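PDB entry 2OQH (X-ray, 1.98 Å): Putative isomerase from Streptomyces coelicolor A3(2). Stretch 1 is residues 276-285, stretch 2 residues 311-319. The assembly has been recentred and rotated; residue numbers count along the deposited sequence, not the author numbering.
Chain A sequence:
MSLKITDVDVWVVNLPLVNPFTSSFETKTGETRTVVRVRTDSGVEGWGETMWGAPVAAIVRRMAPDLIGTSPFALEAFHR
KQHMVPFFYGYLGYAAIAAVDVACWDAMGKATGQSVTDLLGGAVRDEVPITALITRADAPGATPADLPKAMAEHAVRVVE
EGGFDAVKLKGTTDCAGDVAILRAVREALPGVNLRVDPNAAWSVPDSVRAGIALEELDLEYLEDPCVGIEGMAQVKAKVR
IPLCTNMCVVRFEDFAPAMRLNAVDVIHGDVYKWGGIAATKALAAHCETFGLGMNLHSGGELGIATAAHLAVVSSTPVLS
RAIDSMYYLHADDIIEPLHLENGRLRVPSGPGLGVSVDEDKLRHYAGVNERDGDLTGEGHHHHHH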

# COMPACT_ATOMS: atom_id res chain seq x y z
N GLY A 276 -6.30 -1.75 -9.40
CA GLY A 276 -7.67 -1.89 -8.95
C GLY A 276 -7.91 -2.88 -7.83
O GLY A 276 -7.01 -3.61 -7.39
N ILE A 277 -9.16 -2.92 -7.37
CA ILE A 277 -9.57 -3.80 -6.29
C ILE A 277 -9.68 -5.26 -6.71
O ILE A 277 -9.19 -6.14 -6.00
N ALA A 278 -10.31 -5.51 -7.85
CA ALA A 278 -10.45 -6.88 -8.34
C ALA A 278 -9.07 -7.50 -8.57
O ALA A 278 -8.86 -8.67 -8.25
N ALA A 279 -8.14 -6.73 -9.13
CA ALA A 279 -6.80 -7.25 -9.39
C ALA A 279 -6.12 -7.67 -8.09
O ALA A 279 -5.40 -8.65 -8.06
N THR A 280 -6.37 -6.91 -7.02
CA THR A 280 -5.78 -7.21 -5.73
C THR A 280 -6.43 -8.45 -5.11
O THR A 280 -5.74 -9.26 -4.49
N LYS A 281 -7.74 -8.61 -5.29
CA LYS A 281 -8.42 -9.80 -4.78
C LYS A 281 -7.89 -10.99 -5.57
O LYS A 281 -7.71 -12.08 -5.04
N ALA A 282 -7.64 -10.76 -6.86
CA ALA A 282 -7.11 -11.80 -7.73
C ALA A 282 -5.73 -12.24 -7.22
O ALA A 282 -5.44 -13.43 -7.09
N LEU A 283 -4.89 -11.26 -6.93
CA LEU A 283 -3.55 -11.53 -6.43
C LEU A 283 -3.59 -12.35 -5.15
O LEU A 283 -2.76 -13.23 -4.93
N ALA A 284 -4.57 -12.07 -4.29
CA ALA A 284 -4.71 -12.80 -3.04
C ALA A 284 -4.96 -14.27 -3.37
O ALA A 284 -4.41 -15.17 -2.73
N ALA A 285 -5.80 -14.51 -4.37
CA ALA A 285 -6.09 -15.88 -4.79
C ALA A 285 -4.79 -16.54 -5.26
O ALA A 285 -4.49 -17.67 -4.87
N ALA A 311 -11.13 -2.24 3.02
CA ALA A 311 -12.21 -3.09 2.53
C ALA A 311 -11.60 -4.38 1.97
O ALA A 311 -12.14 -5.47 2.15
N VAL A 312 -10.47 -4.24 1.29
CA VAL A 312 -9.82 -5.41 0.72
C VAL A 312 -9.31 -6.33 1.83
O VAL A 312 -9.60 -7.52 1.83
N VAL A 313 -8.56 -5.77 2.78
CA VAL A 313 -8.03 -6.57 3.87
C VAL A 313 -9.15 -7.27 4.64
O VAL A 313 -9.07 -8.46 4.93
N SER A 314 -10.19 -6.50 4.95
CA SER A 314 -11.33 -7.00 5.70
C SER A 314 -12.00 -8.23 5.07
O SER A 314 -12.44 -9.13 5.78
N SER A 315 -12.06 -8.26 3.75
CA SER A 315 -12.70 -9.38 3.05
C SER A 315 -11.74 -10.44 2.53
O SER A 315 -12.15 -11.40 1.88
N THR A 316 -10.45 -10.30 2.83
CA THR A 316 -9.46 -11.23 2.31
C THR A 316 -8.68 -12.02 3.36
O THR A 316 -7.79 -11.49 4.03
N PRO A 317 -8.99 -13.32 3.50
CA PRO A 317 -8.33 -14.19 4.47
C PRO A 317 -6.80 -14.13 4.54
O PRO A 317 -6.24 -13.96 5.61
N VAL A 318 -6.13 -14.26 3.40
CA VAL A 318 -4.66 -14.26 3.39
C VAL A 318 -3.99 -12.97 3.90
O VAL A 318 -2.81 -12.99 4.28
N LEU A 319 -4.71 -11.86 3.91
CA LEU A 319 -4.13 -10.61 4.40
C LEU A 319 -4.27 -10.55 5.93
O LEU A 319 -4.94 -9.68 6.48

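Side-chain packing between helix 277-285 and the stretch 311-319, whose helical part runs at 32° to the first; their axes approach to 10.7 Å at the closest. Gly276, the N-cap residue, brings no side chain; its phi/psi of 167/175 would jam a CB against the preceding carbonyl. The CA-to-CB bond of Ile277 (m, t) points sideways to stretch 2, yet its CG2 reaches Val312 CG2 at 4.1 Å, an apolar contact. Ala278 and Ala279 lie out of reach. Thr280 (m) points toward the partner: its OG1 donates back to Gly276 O (2.9 Å), while its CG2 packs on Val312 CG1 at 3.8 Å. Val312 (t) thus meets successive turns of the helix, and Lys281 CD also comes to 4.3 Å from Val312 CG1. Lys281 (m, m, m, t) starts sideways, then curls so that NZ donates to Ser315 OG and to Thr316 OG1, each at 3.0 Å; NZ is also hydrogen-bonded elsewhere in the structure. Thr316 (m) accepts the second of these through OG1, which itself donates to Val312 O (2.6 Å), tying the lysine to the backbone of stretch 2. Ala282 and Leu283 do not touch stretch 2. Ala284 points toward the turn 316-319, where its small CB fits closely against Thr316 CG2 (3.4 Å) and Val318 CG1 (3.8 Å; Val318 is p). Ala285 points away.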

# COMPACT_ATOMS: atom_id res chain seq x y z
CB ILE A 277 -10.91 -3.32 -5.71
CG1 ILE A 277 -10.68 -2.00 -4.95
CG2 ILE A 277 -11.52 -4.40 -4.82
CD1 ILE A 277 -11.90 -1.43 -4.31
CB ALA A 278 -11.27 -6.91 -9.62
CB ALA A 279 -5.96 -6.20 -10.09
CB THR A 280 -5.91 -6.00 -4.79
OG1 THR A 280 -5.25 -4.87 -5.39
CG2 THR A 280 -5.26 -6.29 -3.44
CB LYS A 281 -9.94 -9.70 -4.98
CG LYS A 281 -10.62 -8.60 -4.17
CD LYS A 281 -10.66 -8.95 -2.70
CE LYS A 281 -11.60 -10.13 -2.44
NZ LYS A 281 -11.79 -10.35 -0.98
CB ALA A 282 -7.00 -11.28 -9.16
CB LEU A 283 -2.80 -10.21 -6.20
CG LEU A 283 -1.35 -10.28 -5.70
CD1 LEU A 283 -0.55 -11.29 -6.52
CD2 LEU A 283 -0.73 -8.89 -5.79
CB ALA A 284 -5.87 -12.23 -2.23
CB ALA A 285 -7.13 -15.87 -5.91
CB ALA A 311 -13.01 -2.37 1.44
CB VAL A 312 -8.67 -5.01 -0.21
CG1 VAL A 312 -7.94 -6.25 -0.71
CG2 VAL A 312 -9.23 -4.22 -1.39
CB VAL A 313 -7.22 -5.70 4.86
CG1 VAL A 313 -6.80 -6.54 6.06
CG2 VAL A 313 -5.99 -5.12 4.17
CB SER A 314 -12.37 -5.87 5.85
OG SER A 314 -13.51 -6.30 6.56
CB SER A 315 -13.52 -8.85 1.87
OG SER A 315 -12.68 -8.19 0.94
CB THR A 316 -8.47 -10.45 1.41
OG1 THR A 316 -9.22 -9.68 0.45
CG2 THR A 316 -7.55 -11.41 0.66
CB PRO A 317 -8.85 -15.58 4.08
CG PRO A 317 -10.25 -15.29 3.68
CD PRO A 317 -10.08 -14.05 2.81
CB VAL A 318 -4.13 -14.61 1.98
CG1 VAL A 318 -4.34 -13.44 1.02
CG2 VAL A 318 -2.66 -14.98 2.06
CB LEU A 319 -4.82 -9.42 3.74
CG LEU A 319 -4.45 -9.26 2.27
CD1 LEU A 319 -5.36 -8.26 1.58
CD2 LEU A 319 -3.00 -8.82 2.17